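Local coordinates for protein probable TonB-dependent siderophore receptor PirA (Acinetobacter baumannii, PDB 5FR8) that probably takes up ferric siderophores across the outer membrane, and may bind ferric enterobactin with micromolar affinity, as a TonB-dependent receptor, at residues D505-E509 with R571-T575; T680-V685 with R696-L702; V29-Q34 with I417-L421; D199-Y203 with R241-Q245; T344-E348 with R378-N382. All coordinates share one frame; numbering follows the deposited sequence.

Contact 1 (D505-E509 with R571-T575); sequences DLKPE and RWENT
Leu-506 makes the apolar part of this contact with the forked end of its side chain. CD2 lies 3.5 Å from Glu-573 CA and 3.6 Å from Trp-572 O, so one methyl rests on the backbone where the strand 564-591 passes the loop. The other methyl, CD1, comes within 4.2 Å of Trp-572 CB and does not reach the indole, whose ring leads off to meet Tyr-112. The side chain of Asn-574 carries the largest share of the interface. It crosses that of Lys-507 at about a right angle and runs past Leu-506 in the opposite sense, lying against the main chain at Lys-507. The oxygen and nitrogen of its amide are probably interchanged in the model, so no bond can be assigned to them.

One shell out, the Trp-572 carbonyl beside Leu-506 takes a hydrogen bond from Asn-503 ND2, and the backbone of Trp-572 also pairs with Gln-501. Leu-506 in turn packs on Ile-540 and on Gln-476 and Asn-477 of helix 474-477. Within the strand segment, Arg-571 NE forms a salt bridge with Glu-573 OE2 at 2.9 Å. The carboxylate oxygen lies near the guanidinium plane, whereas the nitrogen stands 43° out of the carboxylate plane. Asp-505 OD2 brings an opposite charge from across the contact, but it stays 5.0 Å from Arg-571 NH1, too far for a salt bridge.

The chemistry that can be read with confidence is therefore the packing of the Leu-506 methyls on the strand backbone, while the charged pair is settled within residues 571-575.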
# COMPACT_ATOMS: atom_id res chain seq x y z
N ASP A 505 -24.95 -0.73 -5.04
CA ASP A 505 -25.44 -2.11 -5.06
C ASP A 505 -24.35 -3.12 -5.44
O ASP A 505 -24.63 -4.31 -5.63
CB ASP A 505 -26.65 -2.26 -6.00
CG ASP A 505 -27.93 -1.58 -5.45
OD1 ASP A 505 -28.02 -1.30 -4.22
OD2 ASP A 505 -28.84 -1.31 -6.25
N LEU A 506 -23.11 -2.64 -5.53
CA LEU A 506 -21.95 -3.51 -5.64
C LEU A 506 -21.86 -4.54 -4.50
O LEU A 506 -22.10 -4.21 -3.33
CB LEU A 506 -20.67 -2.67 -5.59
CG LEU A 506 -20.24 -1.91 -6.84
CD1 LEU A 506 -19.09 -0.96 -6.52
CD2 LEU A 506 -19.86 -2.87 -7.95
N LYS A 507 -21.49 -5.77 -4.86
CA LYS A 507 -21.03 -6.80 -3.93
C LYS A 507 -19.58 -6.54 -3.51
O LYS A 507 -18.87 -5.85 -4.20
CB LYS A 507 -21.10 -8.17 -4.62
CG LYS A 507 -22.52 -8.64 -4.86
CD LYS A 507 -22.55 -10.01 -5.51
CE LYS A 507 -21.94 -9.93 -6.89
NZ LYS A 507 -22.41 -11.07 -7.73
N PRO A 508 -19.14 -7.11 -2.38
CA PRO A 508 -17.77 -6.86 -1.99
C PRO A 508 -16.81 -7.73 -2.76
O PRO A 508 -17.24 -8.75 -3.31
CB PRO A 508 -17.74 -7.24 -0.52
CG PRO A 508 -18.80 -8.27 -0.38
CD PRO A 508 -19.79 -8.08 -1.49
N GLU A 509 -15.53 -7.33 -2.77
CA GLU A 509 -14.45 -8.15 -3.34
C GLU A 509 -14.16 -9.32 -2.40
O GLU A 509 -14.12 -9.17 -1.18
CB GLU A 509 -13.18 -7.32 -3.57
CG GLU A 509 -13.39 -6.12 -4.51
CD GLU A 509 -12.13 -5.41 -4.97
OE1 GLU A 509 -11.03 -5.67 -4.43
OE2 GLU A 509 -12.26 -4.56 -5.88
N ARG A 571 -21.62 1.78 -15.05
CA ARG A 571 -21.36 1.94 -13.63
C ARG A 571 -20.28 0.98 -13.13
O ARG A 571 -20.08 -0.10 -13.68
CB ARG A 571 -22.66 1.74 -12.84
CG ARG A 571 -23.47 0.53 -13.28
CD ARG A 571 -24.57 0.17 -12.29
NE ARG A 571 -24.67 -1.28 -12.13
CZ ARG A 571 -25.52 -1.89 -11.31
NH1 ARG A 571 -26.35 -1.18 -10.56
NH2 ARG A 571 -25.53 -3.21 -11.24
N TRP A 572 -19.59 1.36 -12.07
CA TRP A 572 -18.68 0.46 -11.43
C TRP A 572 -19.38 -0.90 -11.25
O TRP A 572 -20.57 -0.97 -10.96
CB TRP A 572 -18.17 1.04 -10.10
CG TRP A 572 -17.25 2.27 -10.25
CD1 TRP A 572 -17.63 3.58 -10.24
CD2 TRP A 572 -15.82 2.27 -10.44
NE1 TRP A 572 -16.54 4.39 -10.42
CE2 TRP A 572 -15.42 3.61 -10.54
CE3 TRP A 572 -14.86 1.27 -10.54
CZ2 TRP A 572 -14.10 3.98 -10.71
CZ3 TRP A 572 -13.54 1.63 -10.71
CH2 TRP A 572 -13.17 2.97 -10.80
N GLU A 573 -18.63 -1.99 -11.41
CA GLU A 573 -19.23 -3.32 -11.37
C GLU A 573 -18.21 -4.35 -10.96
O GLU A 573 -17.05 -4.23 -11.29
CB GLU A 573 -19.83 -3.66 -12.73
CG GLU A 573 -21.34 -3.56 -12.74
CD GLU A 573 -21.90 -2.94 -14.02
OE1 GLU A 573 -21.10 -2.63 -14.94
OE2 GLU A 573 -23.14 -2.76 -14.10
N ASN A 574 -18.62 -5.35 -10.19
CA ASN A 574 -17.69 -6.40 -9.83
C ASN A 574 -17.61 -7.34 -11.02
O ASN A 574 -18.66 -7.76 -11.51
CB ASN A 574 -18.09 -7.23 -8.58
CG ASN A 574 -19.22 -6.63 -7.76
OD1 ASN A 574 -18.98 -6.08 -6.70
ND2 ASN A 574 -20.45 -6.77 -8.22
N THR A 575 -16.38 -7.66 -11.48
CA THR A 575 -16.13 -8.54 -12.61
C THR A 575 -15.67 -9.91 -12.07
O THR A 575 -14.95 -9.97 -11.04
CB THR A 575 -15.07 -7.94 -13.55
OG1 THR A 575 -14.96 -8.73 -14.76
CG2 THR A 575 -13.70 -7.83 -12.84

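Contact 2 (T680-V685 with R696-L702); sequences TAGINV and RVGVSNL
Thr-680 to Val-685 and Arg-696 to Ser-700 run antiparallel as the two arms of a beta hairpin, their axes 4.7 Å apart and their directions 167° from one another. The hairpin belongs to the transmembrane barrel of the TonB-dependent receptor. Ile-683 with Val-699 and Val-685 with Val-697 are the hydrogen-bonded pairs, each with a bond in both directions; Asn-684 with Gly-698, between them, and Gly-682 with Ser-700, one step beyond Ile-683, are non-hydrogen-bonded. Past the strand end, Leu-702 N still reaches Ala-681 O at 3.0 Å.

The two faces differ sharply. Ile-683, Val-685, Val-697 and Val-699 share one face, probably the lipid-facing one, where Ile-683 CG1 meets Val-699 CG1 at 3.9 Å and Leu-702 CD2 at 4.2 Å. A bound detergent about 5 Å from the Ala-681 side chain is consistent with this.

Asn-684 and Arg-696 occupy the other face. NH2 of Arg-696 forms a salt bridge with Asp-636, and its side chain touches Pro-53, which places it on the plug side. At the hairpin's far end Thr-680 CG2 lies 3.9 Å from Asn-701 ND2, a nitrogen that donates to Lys-705 O and Pro-721 O. Arg-696 starts out extended and bends at chi3 (-69°), which swings the guanidinium across Asn-684 with its plane 70° from the amide; the guanidinium edge, through NH1, meets Asn-684 CB.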
# COMPACT_ATOMS: atom_id res chain seq x y z
N THR A 680 20.44 -4.67 -9.73
CA THR A 680 21.15 -3.61 -9.04
C THR A 680 21.81 -4.18 -7.79
O THR A 680 21.40 -5.23 -7.30
CB THR A 680 20.20 -2.47 -8.58
OG1 THR A 680 19.36 -2.94 -7.52
CG2 THR A 680 19.34 -1.95 -9.73
N ALA A 681 22.82 -3.49 -7.29
CA ALA A 681 23.52 -3.93 -6.10
C ALA A 681 23.89 -2.75 -5.19
O ALA A 681 23.87 -1.60 -5.64
CB ALA A 681 24.76 -4.67 -6.50
N GLY A 682 24.23 -3.04 -3.93
CA GLY A 682 24.77 -2.00 -3.04
C GLY A 682 25.73 -2.55 -2.00
O GLY A 682 25.64 -3.72 -1.64
N ILE A 683 26.64 -1.71 -1.52
CA ILE A 683 27.48 -2.04 -0.35
C ILE A 683 27.43 -0.98 0.73
O ILE A 683 27.11 0.18 0.47
CB ILE A 683 28.98 -2.22 -0.70
CG1 ILE A 683 29.52 -1.01 -1.46
CG2 ILE A 683 29.20 -3.51 -1.48
CD1 ILE A 683 31.03 -0.96 -1.49
N ASN A 684 27.72 -1.40 1.95
CA ASN A 684 27.94 -0.52 3.08
C ASN A 684 29.23 -0.90 3.71
O ASN A 684 29.60 -2.07 3.68
CB ASN A 684 26.91 -0.74 4.18
CG ASN A 684 25.51 -0.46 3.74
OD1 ASN A 684 25.24 0.54 3.10
ND2 ASN A 684 24.59 -1.33 4.09
N VAL A 685 29.89 0.06 4.33
CA VAL A 685 30.78 -0.27 5.43
C VAL A 685 30.20 0.45 6.65
O VAL A 685 29.82 1.62 6.57
CB VAL A 685 32.27 0.06 5.14
CG1 VAL A 685 32.44 1.49 4.69
CG2 VAL A 685 33.10 -0.24 6.38
N ARG A 696 27.28 4.73 9.19
CA ARG A 696 27.21 3.78 8.08
C ARG A 696 27.30 4.54 6.77
O ARG A 696 26.46 5.39 6.49
CB ARG A 696 25.90 2.98 8.12
CG ARG A 696 25.83 1.90 7.05
CD ARG A 696 24.76 0.86 7.31
NE ARG A 696 25.05 -0.01 8.46
CZ ARG A 696 25.83 -1.09 8.43
NH1 ARG A 696 26.42 -1.48 7.30
NH2 ARG A 696 26.03 -1.80 9.55
N VAL A 697 28.32 4.24 5.98
CA VAL A 697 28.47 4.86 4.67
C VAL A 697 28.34 3.77 3.62
O VAL A 697 28.81 2.64 3.82
CB VAL A 697 29.83 5.60 4.55
CG1 VAL A 697 29.91 6.35 3.23
CG2 VAL A 697 30.02 6.57 5.70
N GLY A 698 27.72 4.10 2.50
CA GLY A 698 27.50 3.13 1.44
C GLY A 698 27.09 3.74 0.11
O GLY A 698 26.93 4.96 -0.03
N VAL A 699 26.95 2.88 -0.89
CA VAL A 699 26.48 3.30 -2.19
C VAL A 699 25.43 2.29 -2.71
O VAL A 699 25.48 1.09 -2.39
CB VAL A 699 27.65 3.46 -3.18
CG1 VAL A 699 28.34 2.12 -3.45
CG2 VAL A 699 27.18 4.11 -4.48
N SER A 700 24.47 2.80 -3.49
CA SER A 700 23.35 2.01 -3.99
C SER A 700 23.23 2.16 -5.51
O SER A 700 23.42 3.27 -6.05
CB SER A 700 22.07 2.53 -3.37
OG SER A 700 21.64 3.65 -4.12
N ASN A 701 22.87 1.06 -6.18
CA ASN A 701 22.98 0.90 -7.63
C ASN A 701 24.44 1.10 -8.04
O ASN A 701 24.78 1.88 -8.93
CB ASN A 701 22.03 1.82 -8.40
CG ASN A 701 21.77 1.35 -9.83
OD1 ASN A 701 22.60 0.68 -10.47
ND2 ASN A 701 20.61 1.70 -10.35
N LEU A 702 25.29 0.35 -7.35
CA LEU A 702 26.73 0.34 -7.58
C LEU A 702 27.13 0.31 -9.06
O LEU A 702 28.11 0.96 -9.42
CB LEU A 702 27.36 -0.86 -6.87
CG LEU A 702 28.87 -0.94 -6.77
CD1 LEU A 702 29.53 0.42 -6.64
CD2 LEU A 702 29.21 -1.81 -5.58

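Contact 3 (V29-Q34 with I417-L421); sequences VTAEEQ and IEDNL
Asn-420 holds CG opposite its own backbone nitrogen (chi1 177°), which carries the amide straight out from the strand to the backbone carbonyl of Val-29. Gln-34 leaves the helix in the same way but folds at chi2, so the start of its chain and its OE1 both lie beside Asn-420 ND2. That nitrogen donates to Val-29 O at 3.0 Å with an N-H...O angle of 138°. The approach is from above the carbonyl plane, 49° out of it, and is not aimed at a lone pair. Gln-34 CB and Gln-34 OE1 are each 3.6 Å from Asn-420 ND2, the two amide planes standing nearly perpendicular.

Two residues earlier on the strand, Ala-31 turns its methyl to Glu-418: CB is 3.9 Å from Glu-418 CB and 3.6 Å from Glu-418 OE1. That carboxylate oxygen is engaged by Arg-145 in a salt bridge, while Glu-32 points away from the strand and bonds through OE2 to Tyr-146. The helix is one short turn, closed by Gln-34 N to Thr-30 O at 3.0 Å. Ala-31 and Gln-34 also touch Val-430 on the adjoining strand 427-438.

The contact thus sets an N-terminal turn of the chain against the inner face of the barrel wall, as expected where a plug fills a TonB-dependent receptor. Its chemistry is mostly polar: one bent bond grips the buried Asn-420 amide, and Arg-145 probably offsets the charge of Glu-418 beside the alanine.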
# COMPACT_ATOMS: atom_id res chain seq x y z
N VAL A 29 -0.79 -19.75 23.18
CA VAL A 29 -0.55 -19.15 21.87
C VAL A 29 -1.85 -19.02 21.09
O VAL A 29 -2.49 -20.01 20.75
CB VAL A 29 0.46 -19.97 21.05
CG1 VAL A 29 0.88 -19.20 19.80
CG2 VAL A 29 1.69 -20.28 21.88
N THR A 30 -2.23 -17.77 20.81
CA THR A 30 -3.48 -17.44 20.12
C THR A 30 -3.37 -17.84 18.63
O THR A 30 -2.28 -18.10 18.09
CB THR A 30 -3.78 -15.92 20.31
OG1 THR A 30 -4.20 -15.69 21.66
CG2 THR A 30 -4.87 -15.37 19.36
N ALA A 31 -4.52 -17.90 17.97
CA ALA A 31 -4.56 -18.08 16.53
C ALA A 31 -3.72 -17.03 15.82
O ALA A 31 -2.93 -17.37 14.94
CB ALA A 31 -6.00 -18.03 16.03
N GLU A 32 -3.90 -15.75 16.18
CA GLU A 32 -3.18 -14.66 15.49
C GLU A 32 -1.70 -14.92 15.52
O GLU A 32 -1.04 -14.87 14.47
CB GLU A 32 -3.46 -13.29 16.11
CG GLU A 32 -2.80 -12.14 15.38
CD GLU A 32 -2.90 -10.81 16.10
OE1 GLU A 32 -3.23 -10.81 17.30
OE2 GLU A 32 -2.65 -9.76 15.47
N GLU A 33 -1.18 -15.23 16.71
CA GLU A 33 0.25 -15.56 16.87
C GLU A 33 0.68 -16.71 16.00
O GLU A 33 1.78 -16.70 15.45
CB GLU A 33 0.57 -15.94 18.32
CG GLU A 33 0.53 -14.78 19.29
CD GLU A 33 0.01 -15.17 20.66
OE1 GLU A 33 0.61 -16.08 21.29
OE2 GLU A 33 -1.01 -14.58 21.09
N GLN A 34 -0.16 -17.74 15.93
CA GLN A 34 0.20 -18.98 15.25
C GLN A 34 0.39 -18.71 13.76
O GLN A 34 1.44 -19.02 13.20
CB GLN A 34 -0.86 -20.06 15.48
CG GLN A 34 -0.53 -21.42 14.90
CD GLN A 34 0.77 -21.98 15.43
OE1 GLN A 34 0.83 -22.47 16.56
NE2 GLN A 34 1.82 -21.92 14.62
N ILE A 417 -14.58 -15.62 15.19
CA ILE A 417 -14.19 -16.64 16.17
C ILE A 417 -13.03 -17.45 15.61
O ILE A 417 -12.93 -17.67 14.40
CB ILE A 417 -15.36 -17.55 16.55
CG1 ILE A 417 -14.91 -18.58 17.58
CG2 ILE A 417 -15.89 -18.25 15.32
CD1 ILE A 417 -16.05 -19.22 18.35
N GLU A 418 -12.13 -17.87 16.49
CA GLU A 418 -10.87 -18.45 16.08
C GLU A 418 -10.36 -19.44 17.10
O GLU A 418 -10.37 -19.17 18.31
CB GLU A 418 -9.82 -17.37 15.94
CG GLU A 418 -9.89 -16.59 14.65
CD GLU A 418 -8.72 -15.64 14.54
OE1 GLU A 418 -8.24 -15.19 15.61
OE2 GLU A 418 -8.28 -15.38 13.39
N ASP A 419 -9.90 -20.59 16.61
CA ASP A 419 -9.38 -21.62 17.48
C ASP A 419 -7.97 -22.02 17.03
O ASP A 419 -7.74 -22.28 15.85
CB ASP A 419 -10.33 -22.82 17.44
CG ASP A 419 -10.38 -23.59 18.75
OD1 ASP A 419 -9.55 -23.36 19.65
OD2 ASP A 419 -11.27 -24.44 18.87
N ASN A 420 -7.03 -22.05 17.97
CA ASN A 420 -5.75 -22.69 17.75
C ASN A 420 -5.69 -24.02 18.51
O ASN A 420 -5.65 -24.06 19.75
CB ASN A 420 -4.58 -21.80 18.14
CG ASN A 420 -3.25 -22.50 17.98
OD1 ASN A 420 -3.19 -23.63 17.48
ND2 ASN A 420 -2.16 -21.84 18.38
N LEU A 421 -5.69 -25.11 17.74
CA LEU A 421 -5.72 -26.47 18.29
C LEU A 421 -4.35 -27.13 18.18
O LEU A 421 -3.68 -27.03 17.16
CB LEU A 421 -6.75 -27.31 17.52
CG LEU A 421 -8.21 -26.81 17.41
CD1 LEU A 421 -8.39 -25.88 16.23
CD2 LEU A 421 -9.18 -27.97 17.25

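Contact 4 (D199-Y203 with R241-Q245); sequences DVLSY and RLAWQ
At the start of barrel strand 201-212, Val-200 to Tyr-203 pair with Leu-242 to Gln-245 of strand 232-247 in an antiparallel ladder, and Val-200 and Leu-201 together make the two-residue side of a classic beta bulge. The axes come within 4.7 Å, with N-to-C directions 163° apart. Ser-202 and Ala-243 are the hydrogen-bonded pair: Ser-202 N reaches Ala-243 O at 3.0 Å and Ala-243 N returns to Ser-202 O at 2.8 Å. Beyond the ladder, Gln-245 N donates to Val-200 O at 2.7 Å, extending the pairing into the loop residue.

Leu-201 and Trp-244 share one face with Tyr-203 and Leu-242. Leu-201 CD1 packs on Trp-244 CB at 3.7 Å and lies oblique to the indole. A trans chi1 of 179° swings the indole of Trp-244 so that the CD1 edge of the ring comes near Val-200 O, 3.5 Å away and in the ring plane. Farther along, Leu-242 CD2 meets Tyr-203 CB at 3.9 Å, while the phenol leads away from the strand pair.

On the other face, Ser-202 and Ala-243 both touch Val-162. Arg-241 leads off on its own, its guanidinium forming salt bridges with Asp-255 of the next strand and with Asp-100. The aromatic and aliphatic face is probably the outer one; such a face, backed by small and polar residues, is typical of a transmembrane beta-barrel wall.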
# COMPACT_ATOMS: atom_id res chain seq x y z
N ASP A 199 7.69 1.79 36.47
CA ASP A 199 6.92 0.55 36.48
C ASP A 199 5.42 0.76 36.51
O ASP A 199 4.67 -0.19 36.71
CB ASP A 199 7.31 -0.34 37.67
CG ASP A 199 8.76 -0.81 37.61
OD1 ASP A 199 9.32 -0.95 36.50
OD2 ASP A 199 9.34 -1.05 38.69
N VAL A 200 4.95 1.98 36.35
CA VAL A 200 3.50 2.17 36.27
C VAL A 200 3.13 3.17 35.19
O VAL A 200 2.06 3.06 34.60
CB VAL A 200 2.85 2.58 37.64
CG1 VAL A 200 3.23 1.60 38.75
CG2 VAL A 200 3.22 4.01 38.02
N LEU A 201 3.99 4.15 34.93
CA LEU A 201 3.73 5.08 33.87
C LEU A 201 5.01 5.44 33.14
O LEU A 201 5.98 5.92 33.73
CB LEU A 201 3.07 6.36 34.41
CG LEU A 201 2.37 7.25 33.36
CD1 LEU A 201 0.89 6.90 33.21
CD2 LEU A 201 2.52 8.72 33.70
N SER A 202 5.00 5.21 31.83
CA SER A 202 6.16 5.40 30.99
C SER A 202 5.70 5.94 29.64
O SER A 202 4.52 5.84 29.31
CB SER A 202 6.90 4.08 30.83
OG SER A 202 5.99 3.01 30.98
N TYR A 203 6.62 6.53 28.89
CA TYR A 203 6.26 7.20 27.64
C TYR A 203 7.22 6.81 26.52
O TYR A 203 8.36 6.40 26.79
CB TYR A 203 6.35 8.70 27.81
CG TYR A 203 7.77 9.15 28.00
CD1 TYR A 203 8.37 9.05 29.24
CD2 TYR A 203 8.52 9.64 26.94
CE1 TYR A 203 9.67 9.44 29.44
CE2 TYR A 203 9.83 10.03 27.14
CZ TYR A 203 10.39 9.92 28.39
OH TYR A 203 11.68 10.30 28.62
N ARG A 241 3.32 8.24 22.92
CA ARG A 241 2.67 7.14 23.60
C ARG A 241 2.80 7.28 25.10
O ARG A 241 3.89 7.58 25.59
CB ARG A 241 3.33 5.85 23.23
CG ARG A 241 2.83 4.67 24.04
CD ARG A 241 3.29 3.37 23.40
NE ARG A 241 2.65 3.15 22.11
CZ ARG A 241 3.07 2.28 21.20
NH1 ARG A 241 4.13 1.51 21.44
NH2 ARG A 241 2.41 2.18 20.06
N LEU A 242 1.71 7.06 25.82
CA LEU A 242 1.76 6.92 27.28
C LEU A 242 1.29 5.54 27.65
O LEU A 242 0.25 5.12 27.18
CB LEU A 242 0.84 7.91 27.98
CG LEU A 242 1.18 9.39 27.87
CD1 LEU A 242 0.12 10.19 28.63
CD2 LEU A 242 2.58 9.70 28.37
N ALA A 243 2.05 4.86 28.51
CA ALA A 243 1.72 3.53 28.95
C ALA A 243 1.50 3.57 30.42
O ALA A 243 2.33 4.11 31.16
CB ALA A 243 2.85 2.59 28.63
N TRP A 244 0.37 3.02 30.86
CA TRP A 244 -0.05 3.12 32.25
C TRP A 244 -0.43 1.75 32.74
O TRP A 244 -1.30 1.10 32.16
CB TRP A 244 -1.26 4.07 32.34
CG TRP A 244 -1.86 4.28 33.75
CD1 TRP A 244 -1.21 4.17 34.95
CD2 TRP A 244 -3.21 4.66 34.06
NE1 TRP A 244 -2.09 4.44 35.98
CE2 TRP A 244 -3.31 4.75 35.46
CE3 TRP A 244 -4.34 4.92 33.28
CZ2 TRP A 244 -4.48 5.07 36.09
CZ3 TRP A 244 -5.50 5.24 33.91
CH2 TRP A 244 -5.57 5.32 35.31
N GLN A 245 0.22 1.30 33.81
CA GLN A 245 -0.16 0.05 34.47
C GLN A 245 -1.12 0.36 35.64
O GLN A 245 -0.68 0.71 36.74
CB GLN A 245 1.10 -0.66 34.97
CG GLN A 245 0.85 -2.01 35.64
CD GLN A 245 0.82 -3.18 34.65
OE1 GLN A 245 1.66 -3.26 33.74
NE2 GLN A 245 -0.14 -4.07 34.82

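Contact 5 (T344-E348 with R378-N382); sequences TSRLE and RFKDN
Arg-346 and Lys-380 satisfy each other's backbone in full: Arg-346 N donates to Lys-380 O at 3.0 Å, and Lys-380 N donates to Arg-346 O at 2.9 Å. Glu-348 and Arg-378 do likewise, with Glu-348 N to Arg-378 O and Arg-378 N to Glu-348 O both at 2.8 Å. Lys-380 O has a second, weak donor, the hydroxyl of Ser-345, whose OG lies 3.4 Å from it. That oxygen therefore carries two bonds, one of ordinary length and one weak. The same hydroxyl passes close to the carboxylate of Asp-381, which has its own partners: OD2 accepts from Tyr-475 OH and OD1 from Ser-384 N.

The four backbone bonds bracket the non-hydrogen-bonded pair Leu-347 with Phe-379 in the hairpin of strands 343-361 and 365-380, part of the receptor's barrel wall; the paired segments run antiparallel, 176° between their directions. Leu-347 touches Asn-108 and Ser-109, so this face is turned to the plug. With chi1 at -170° the benzyl group of Phe-379 extends alongside Leu-347: CD1 is 3.7 Å from Leu-347 CB, and Leu-347 CA sits at the ring edge, in its plane. Leu-347 CD1 turns back over the Arg-378 carbonyl, 3.5 Å from its O.

The charged side chains of Arg-346, Glu-348, Arg-378 and Lys-380 share the other face. Glu-348 OE1 is bonded to Tyr-316 OH. Across the strands, Arg-346 NH2 comes within 3.7 Å of Lys-380 CB, the guanidinium set obliquely to it.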
# COMPACT_ATOMS: atom_id res chain seq x y z
N THR A 344 -9.87 21.04 -0.36
CA THR A 344 -9.50 20.05 0.63
C THR A 344 -10.59 18.97 0.74
O THR A 344 -11.79 19.24 0.66
CB THR A 344 -9.32 20.68 2.01
OG1 THR A 344 -8.24 21.62 1.97
CG2 THR A 344 -9.02 19.63 3.04
N SER A 345 -10.14 17.72 0.91
CA SER A 345 -11.04 16.63 1.21
C SER A 345 -10.79 16.16 2.60
O SER A 345 -9.67 16.24 3.11
CB SER A 345 -10.84 15.52 0.23
OG SER A 345 -11.69 15.78 -0.87
N ARG A 346 -11.84 15.68 3.25
CA ARG A 346 -11.75 15.39 4.67
C ARG A 346 -12.26 13.97 4.95
O ARG A 346 -13.40 13.67 4.64
CB ARG A 346 -12.53 16.46 5.47
CG ARG A 346 -12.29 16.38 6.98
CD ARG A 346 -13.16 17.29 7.86
NE ARG A 346 -14.55 17.40 7.41
CZ ARG A 346 -15.48 16.44 7.52
NH1 ARG A 346 -15.22 15.25 8.07
NH2 ARG A 346 -16.70 16.67 7.05
N LEU A 347 -11.42 13.11 5.51
CA LEU A 347 -11.82 11.73 5.82
C LEU A 347 -11.62 11.38 7.29
O LEU A 347 -10.50 11.37 7.81
CB LEU A 347 -11.01 10.74 5.01
CG LEU A 347 -11.30 9.24 5.24
CD1 LEU A 347 -12.76 8.90 4.99
CD2 LEU A 347 -10.41 8.43 4.33
N GLU A 348 -12.72 11.08 7.94
CA GLU A 348 -12.70 10.75 9.34
C GLU A 348 -13.07 9.29 9.46
O GLU A 348 -14.05 8.84 8.84
CB GLU A 348 -13.71 11.56 10.14
CG GLU A 348 -13.43 13.02 10.19
CD GLU A 348 -14.53 13.78 10.93
OE1 GLU A 348 -14.69 13.54 12.14
OE2 GLU A 348 -15.21 14.61 10.29
N ARG A 378 -16.52 8.81 7.62
CA ARG A 378 -17.19 9.97 6.99
C ARG A 378 -16.25 10.73 6.07
O ARG A 378 -15.10 11.01 6.42
CB ARG A 378 -17.77 10.92 8.03
CG ARG A 378 -18.69 10.23 9.00
CD ARG A 378 -19.99 11.01 9.14
NE ARG A 378 -20.48 10.95 10.50
CZ ARG A 378 -19.93 11.63 11.51
NH1 ARG A 378 -18.87 12.40 11.29
NH2 ARG A 378 -20.44 11.53 12.72
N PHE A 379 -16.73 11.06 4.89
CA PHE A 379 -15.89 11.65 3.86
C PHE A 379 -16.59 12.85 3.25
O PHE A 379 -17.73 12.76 2.83
CB PHE A 379 -15.63 10.60 2.79
CG PHE A 379 -14.58 10.98 1.78
CD1 PHE A 379 -13.34 11.45 2.18
CD2 PHE A 379 -14.81 10.80 0.42
CE1 PHE A 379 -12.36 11.76 1.26
CE2 PHE A 379 -13.85 11.14 -0.51
CZ PHE A 379 -12.62 11.62 -0.09
N LYS A 380 -15.92 13.99 3.22
CA LYS A 380 -16.36 15.17 2.45
C LYS A 380 -15.42 15.31 1.24
O LYS A 380 -14.17 15.33 1.42
CB LYS A 380 -16.38 16.44 3.34
CG LYS A 380 -17.25 17.60 2.84
CD LYS A 380 -17.04 18.95 3.55
CE LYS A 380 -18.28 19.89 3.53
NZ LYS A 380 -18.38 20.82 4.72
N ASP A 381 -16.00 15.35 0.04
CA ASP A 381 -15.27 15.66 -1.22
C ASP A 381 -16.19 16.43 -2.18
O ASP A 381 -17.11 15.86 -2.76
CB ASP A 381 -14.75 14.40 -1.90
CG ASP A 381 -13.93 14.68 -3.18
OD1 ASP A 381 -14.13 15.75 -3.81
OD2 ASP A 381 -13.10 13.80 -3.55
N ASN A 382 -15.95 17.73 -2.31
CA ASN A 382 -16.82 18.58 -3.11
C ASN A 382 -16.27 18.94 -4.48
O ASN A 382 -16.94 19.60 -5.27
CB ASN A 382 -17.19 19.85 -2.35
CG ASN A 382 -18.53 20.39 -2.79
OD1 ASN A 382 -19.55 19.72 -2.64
ND2 ASN A 382 -18.53 21.58 -3.38

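How the contacts relate
All five contacts reach the barrel, but they stand apart, the nearest atoms of any two being at least about 12 Å from each other. Contacts 2, 4 and 5 are neighbouring-strand ladders; contact 1 seats a loop on a strand and contact 3 sets an N-terminal turn on one. Strands 407-422 of contact 3 and 365-380 of contact 5 are neighbours. Contact 4 is a surface contact, the others partly buried. Contacts 2 and 4 carry apolar surfaces backed by polar faces, whereas contact 5 has charges on the face away from the plug. Contact 3 alone closes a loop that spans contacts 4 and 5.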